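Local coordinates for protein hydroquinone dioxygenase large subunit (Pseudomonas sp., PDB 4ZXA) that forms the large subunit of a two-subunit, iron(II)-dependent hydroquinone 1,2-dioxygenase, which probably opens the aromatic ring of hydroquinone at a metal site in a cupin fold, at residues Pro183-Phe194 with Phe217-Ser226. Residues are numbered along the deposited sequence; the frame is centred on the assembly and turned at random.
Sequences PLRNDLPVNRQF and FSLFKYLSRS
R185 and Y222 meet flat against one another because of how their first torsions are set: CG of R185 stands opposite its own carbonyl carbon (chi1 -57°) and the chain runs extended to NE, while the Y222 ring swings out with CG anti to the backbone N. The guanidinium stacks on one face of the phenol ring, planes 17° apart, a cation-pi contact displaced toward the rim, with R185 CZ 3.8 Å from the ring centroid; CD of R185 adds a CH-pi contact over the same face. The same guanidinium reaches the helix backbone, NH1 of R185 donating to Y222 O at 3.1 Å from above the carbonyl plane, which limits how far the stacked group can turn. At the ring edge, P183 O lies in the plane of Y222. L184 CD2 makes apolar packing against F217 CD2 at 3.6 Å. Helix 219-224 is N-capped by S218, whose OG accepts from K221 N, and the loop crosses the later half of the helix, making a type I turn from R185 to L188. Both elements adjoin the cupin strands 241-249 and 310-318, and F217 and S218 extend a sheet into the small subunit. The extended R225 side chain runs along this turn: its NH1 lies 2.7 Å from L188 O, and V190 CG2 covers one face of its guanidinium while N186 OD1 lies over the opposite one. NE of R225 hydrogen-bonds to OE1 of Q199. Past the turn in sequence, N191 N donates a nearly straight hydrogen bond (166°) to S224 O, and a water bridges P189 O and R225 O. N191 OD1 accepts from Q193 N, an Asx turn, and from R192 NH1, while its ND2 hydrogen-bonds to E149; F194 CB rests on S224 CB at 3.6 Å.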
loop_
_atom_site.group_PDB
_atom_site.type_symbol
_atom_site.label_atom_id
_atom_site.label_comp_id
_atom_site.label_asym_id
_atom_site.label_seq_id
_atom_site.Cartn_x
_atom_site.Cartn_y
_atom_site.Cartn_z
ATOM N N PRO E 183 22.816 10.894 25.247
ATOM C CA PRO E 183 22.143 10.776 26.542
ATOM C C PRO E 183 21.296 9.520 26.627
ATOM O O PRO E 183 20.946 8.950 25.590
ATOM C CB PRO E 183 21.218 11.993 26.544
ATOM C CG PRO E 183 20.833 12.126 25.109
ATOM C CD PRO E 183 22.101 11.804 24.339
ATOM N N LEU E 184 20.960 9.110 27.848
ATOM C CA LEU E 184 19.937 8.084 28.040
ATOM C C LEU E 184 18.570 8.740 27.840
ATOM O O LEU E 184 18.493 9.896 27.415
ATOM C CB LEU E 184 20.068 7.417 29.418
ATOM C CG LEU E 184 21.417 6.721 29.730
ATOM C CD1 LEU E 184 21.487 6.235 31.168
ATOM C CD2 LEU E 184 21.730 5.568 28.772
ATOM N N ARG E 185 17.493 8.024 28.141
ATOM C CA ARG E 185 16.165 8.526 27.801
ATOM C C ARG E 185 15.219 8.612 29.005
ATOM O O ARG E 185 14.006 8.384 28.882
ATOM C CB ARG E 185 15.552 7.666 26.686
ATOM C CG ARG E 185 16.399 7.603 25.419
ATOM C CD ARG E 185 15.668 6.895 24.272
ATOM N NE ARG E 185 16.372 7.046 23.001
ATOM C CZ ARG E 185 16.389 6.127 22.042
ATOM N NH1 ARG E 185 15.758 4.978 22.214
ATOM N NH2 ARG E 185 17.045 6.354 20.909
ATOM N N ASN E 186 15.764 8.946 30.170
ATOM C CA ASN E 186 14.941 8.936 31.370
ATOM C C ASN E 186 13.866 10.030 31.349
ATOM O O ASN E 186 12.895 9.960 32.090
ATOM C CB ASN E 186 15.800 8.996 32.639
ATOM C CG ASN E 186 14.995 8.731 33.909
ATOM O OD1 ASN E 186 14.479 7.625 34.130
ATOM N ND2 ASN E 186 14.887 9.749 34.754
ATOM N N ASP E 187 14.029 11.020 30.481
ATOM C CA ASP E 187 13.024 12.069 30.323
ATOM C C ASP E 187 12.004 11.766 29.223
ATOM O O ASP E 187 11.314 12.673 28.771
ATOM C CB ASP E 187 13.690 13.416 30.013
ATOM C CG ASP E 187 14.470 13.400 28.686
ATOM O OD1 ASP E 187 15.051 12.342 28.327
ATOM O OD2 ASP E 187 14.508 14.449 27.998
ATOM N N LEU E 188 11.916 10.515 28.775
ATOM C CA LEU E 188 10.920 10.149 27.761
ATOM C C LEU E 188 9.916 9.101 28.243
ATOM O O LEU E 188 10.251 8.185 28.988
ATOM C CB LEU E 188 11.576 9.669 26.466
ATOM C CG LEU E 188 12.414 10.709 25.726
ATOM C CD1 LEU E 188 13.085 10.092 24.506
ATOM C CD2 LEU E 188 11.552 11.904 25.342
ATOM N N PRO E 189 8.666 9.233 27.801
ATOM C CA PRO E 189 7.663 8.266 28.238
ATOM C C PRO E 189 7.891 6.909 27.581
ATOM O O PRO E 189 8.337 6.821 26.424
ATOM C CB PRO E 189 6.358 8.882 27.739
ATOM C CG PRO E 189 6.769 9.601 26.480
ATOM C CD PRO E 189 8.148 10.158 26.779
ATOM N N VAL E 190 7.599 5.859 28.335
ATOM C CA VAL E 190 7.587 4.504 27.807
ATOM C C VAL E 190 6.498 4.391 26.742
ATOM O O VAL E 190 5.354 4.769 26.978
ATOM C CB VAL E 190 7.284 3.502 28.930
ATOM C CG1 VAL E 190 7.245 2.066 28.396
ATOM C CG2 VAL E 190 8.296 3.662 30.059
ATOM N N ASN E 191 6.856 3.867 25.577
ATOM C CA ASN E 191 5.882 3.639 24.508
ATOM C C ASN E 191 4.812 2.647 24.959
ATOM O O ASN E 191 5.113 1.694 25.681
ATOM C CB ASN E 191 6.574 3.136 23.232
ATOM C CG ASN E 191 5.624 3.057 22.047
ATOM O OD1 ASN E 191 4.890 2.071 21.881
ATOM N ND2 ASN E 191 5.631 4.097 21.212
ATOM N N ARG E 192 3.569 2.863 24.527
ATOM C CA ARG E 192 2.444 2.056 25.007
ATOM C C ARG E 192 2.577 0.565 24.696
ATOM O O ARG E 192 1.948 -0.259 25.363
ATOM C CB ARG E 192 1.113 2.563 24.453
ATOM C CG ARG E 192 0.821 2.074 23.036
ATOM C CD ARG E 192 1.335 3.041 21.961
ATOM N NE ARG E 192 0.873 2.645 20.630
ATOM C CZ ARG E 192 1.641 2.088 19.688
ATOM N NH1 ARG E 192 2.933 1.864 19.898
ATOM N NH2 ARG E 192 1.110 1.751 18.523
ATOM N N GLN E 193 3.367 0.209 23.688
ATOM C CA GLN E 193 3.530 -1.209 23.364
ATOM C C GLN E 193 4.766 -1.819 24.021
ATOM O O GLN E 193 5.139 -2.947 23.728
ATOM C CB GLN E 193 3.513 -1.463 21.850
ATOM C CG GLN E 193 2.129 -1.276 21.225
ATOM C CD GLN E 193 1.980 -1.913 19.836
ATOM O OE1 GLN E 193 2.918 -2.487 19.283
ATOM N NE2 GLN E 193 0.792 -1.812 19.280
ATOM N N PHE E 194 5.396 -1.067 24.912
ATOM C CA PHE E 194 6.467 -1.602 25.738
ATOM C C PHE E 194 6.146 -1.370 27.215
ATOM O O PHE E 194 7.022 -1.495 28.075
ATOM C CB PHE E 194 7.826 -0.980 25.368
ATOM C CG PHE E 194 8.365 -1.433 24.025
ATOM C CD1 PHE E 194 8.363 -2.772 23.677
ATOM C CD2 PHE E 194 8.858 -0.513 23.112
ATOM C CE1 PHE E 194 8.853 -3.194 22.454
ATOM C CE2 PHE E 194 9.347 -0.928 21.873
ATOM C CZ PHE E 194 9.344 -2.271 21.539
ATOM N N PHE E 217 23.945 0.578 31.307
ATOM C CA PHE E 217 22.565 1.081 31.319
ATOM C C PHE E 217 21.617 -0.010 30.864
ATOM O O PHE E 217 22.051 -1.065 30.406
ATOM C CB PHE E 217 22.409 2.319 30.422
ATOM C CG PHE E 217 22.556 2.029 28.946
ATOM C CD1 PHE E 217 23.795 1.739 28.402
ATOM C CD2 PHE E 217 21.461 2.058 28.108
ATOM C CE1 PHE E 217 23.940 1.467 27.045
ATOM C CE2 PHE E 217 21.595 1.802 26.755
ATOM C CZ PHE E 217 22.840 1.503 26.221
ATOM N N SER E 218 20.319 0.227 30.994
ATOM C CA SER E 218 19.362 -0.748 30.511
ATOM C C SER E 218 18.992 -0.457 29.073
ATOM O O SER E 218 18.311 0.522 28.779
ATOM C CB SER E 218 18.106 -0.775 31.369
ATOM O OG SER E 218 17.103 -1.540 30.734
ATOM N N LEU E 219 19.445 -1.325 28.182
ATOM C CA LEU E 219 19.133 -1.208 26.775
ATOM C C LEU E 219 17.627 -1.421 26.482
ATOM O O LEU E 219 17.052 -0.720 25.657
ATOM C CB LEU E 219 20.008 -2.172 25.967
ATOM C CG LEU E 219 19.812 -2.201 24.447
ATOM C CD1 LEU E 219 20.210 -0.861 23.807
ATOM C CD2 LEU E 219 20.582 -3.367 23.818
ATOM N N PHE E 220 16.991 -2.381 27.149
ATOM C CA PHE E 220 15.566 -2.634 26.897
ATOM C C PHE E 220 14.720 -1.424 27.309
ATOM O O PHE E 220 13.751 -1.064 26.623
ATOM C CB PHE E 220 15.084 -3.908 27.601
ATOM C CG PHE E 220 15.604 -5.180 26.983
ATOM C CD1 PHE E 220 16.501 -5.142 25.916
ATOM C CD2 PHE E 220 15.188 -6.419 27.464
ATOM C CE1 PHE E 220 16.979 -6.319 25.335
ATOM C CE2 PHE E 220 15.659 -7.596 26.896
ATOM C CZ PHE E 220 16.561 -7.542 25.827
ATOM N N LYS E 221 15.104 -0.805 28.424
ATOM C CA LYS E 221 14.473 0.423 28.904
ATOM C C LYS E 221 14.680 1.559 27.906
ATOM O O LYS E 221 13.775 2.318 27.581
ATOM C CB LYS E 221 15.058 0.826 30.276
ATOM C CG LYS E 221 14.668 2.229 30.739
ATOM C CD LYS E 221 15.330 2.608 32.064
ATOM C CE LYS E 221 15.019 4.055 32.447
ATOM N NZ LYS E 221 15.547 4.431 33.788
ATOM N N TYR E 222 15.906 1.672 27.440
ATOM C CA TYR E 222 16.267 2.690 26.487
ATOM C C TYR E 222 15.433 2.496 25.221
ATOM O O TYR E 222 14.837 3.453 24.711
ATOM C CB TYR E 222 17.766 2.568 26.226
ATOM C CG TYR E 222 18.345 3.514 25.211
ATOM C CD1 TYR E 222 18.912 4.721 25.599
ATOM C CD2 TYR E 222 18.357 3.180 23.868
ATOM C CE1 TYR E 222 19.458 5.568 24.675
ATOM C CE2 TYR E 222 18.882 4.022 22.942
ATOM C CZ TYR E 222 19.439 5.210 23.341
ATOM O OH TYR E 222 19.981 6.035 22.385
ATOM N N LEU E 223 15.357 1.259 24.731
ATOM C CA LEU E 223 14.527 0.981 23.561
ATOM C C LEU E 223 13.048 1.225 23.862
ATOM O O LEU E 223 12.324 1.767 23.030
ATOM C CB LEU E 223 14.742 -0.441 23.030
ATOM C CG LEU E 223 16.160 -0.717 22.519
ATOM C CD1 LEU E 223 16.263 -2.127 21.960
ATOM C CD2 LEU E 223 16.587 0.311 21.482
ATOM N N SER E 224 12.604 0.851 25.060
ATOM C CA SER E 224 11.182 0.969 25.393
ATOM C C SER E 224 10.734 2.418 25.282
ATOM O O SER E 224 9.539 2.705 25.168
ATOM C CB SER E 224 10.875 0.411 26.794
ATOM O OG SER E 224 11.299 1.284 27.837
ATOM N N ARG E 225 11.700 3.327 25.334
ATOM C CA ARG E 225 11.388 4.743 25.324
ATOM C C ARG E 225 11.674 5.385 23.969
ATOM O O ARG E 225 11.671 6.602 23.843
ATOM C CB ARG E 225 12.109 5.456 26.471
ATOM C CG ARG E 225 11.652 4.955 27.851
ATOM C CD ARG E 225 12.490 5.505 29.008
ATOM N NE ARG E 225 11.990 5.024 30.293
ATOM C CZ ARG E 225 11.508 5.796 31.266
ATOM N NH1 ARG E 225 11.467 7.115 31.137
ATOM N NH2 ARG E 225 11.077 5.240 32.389
ATOM N N SER E 226 11.890 4.555 22.953
ATOM C CA SER E 226 12.076 5.047 21.592
ATOM C C SER E 226 10.797 5.649 21.026
ATOM O O SER E 226 9.745 5.028 21.082
ATOM C CB SER E 226 12.555 3.922 20.674
ATOM O OG SER E 226 12.565 4.348 19.319
HETATM O O HOH W 1 9.572 8.283 24.035
#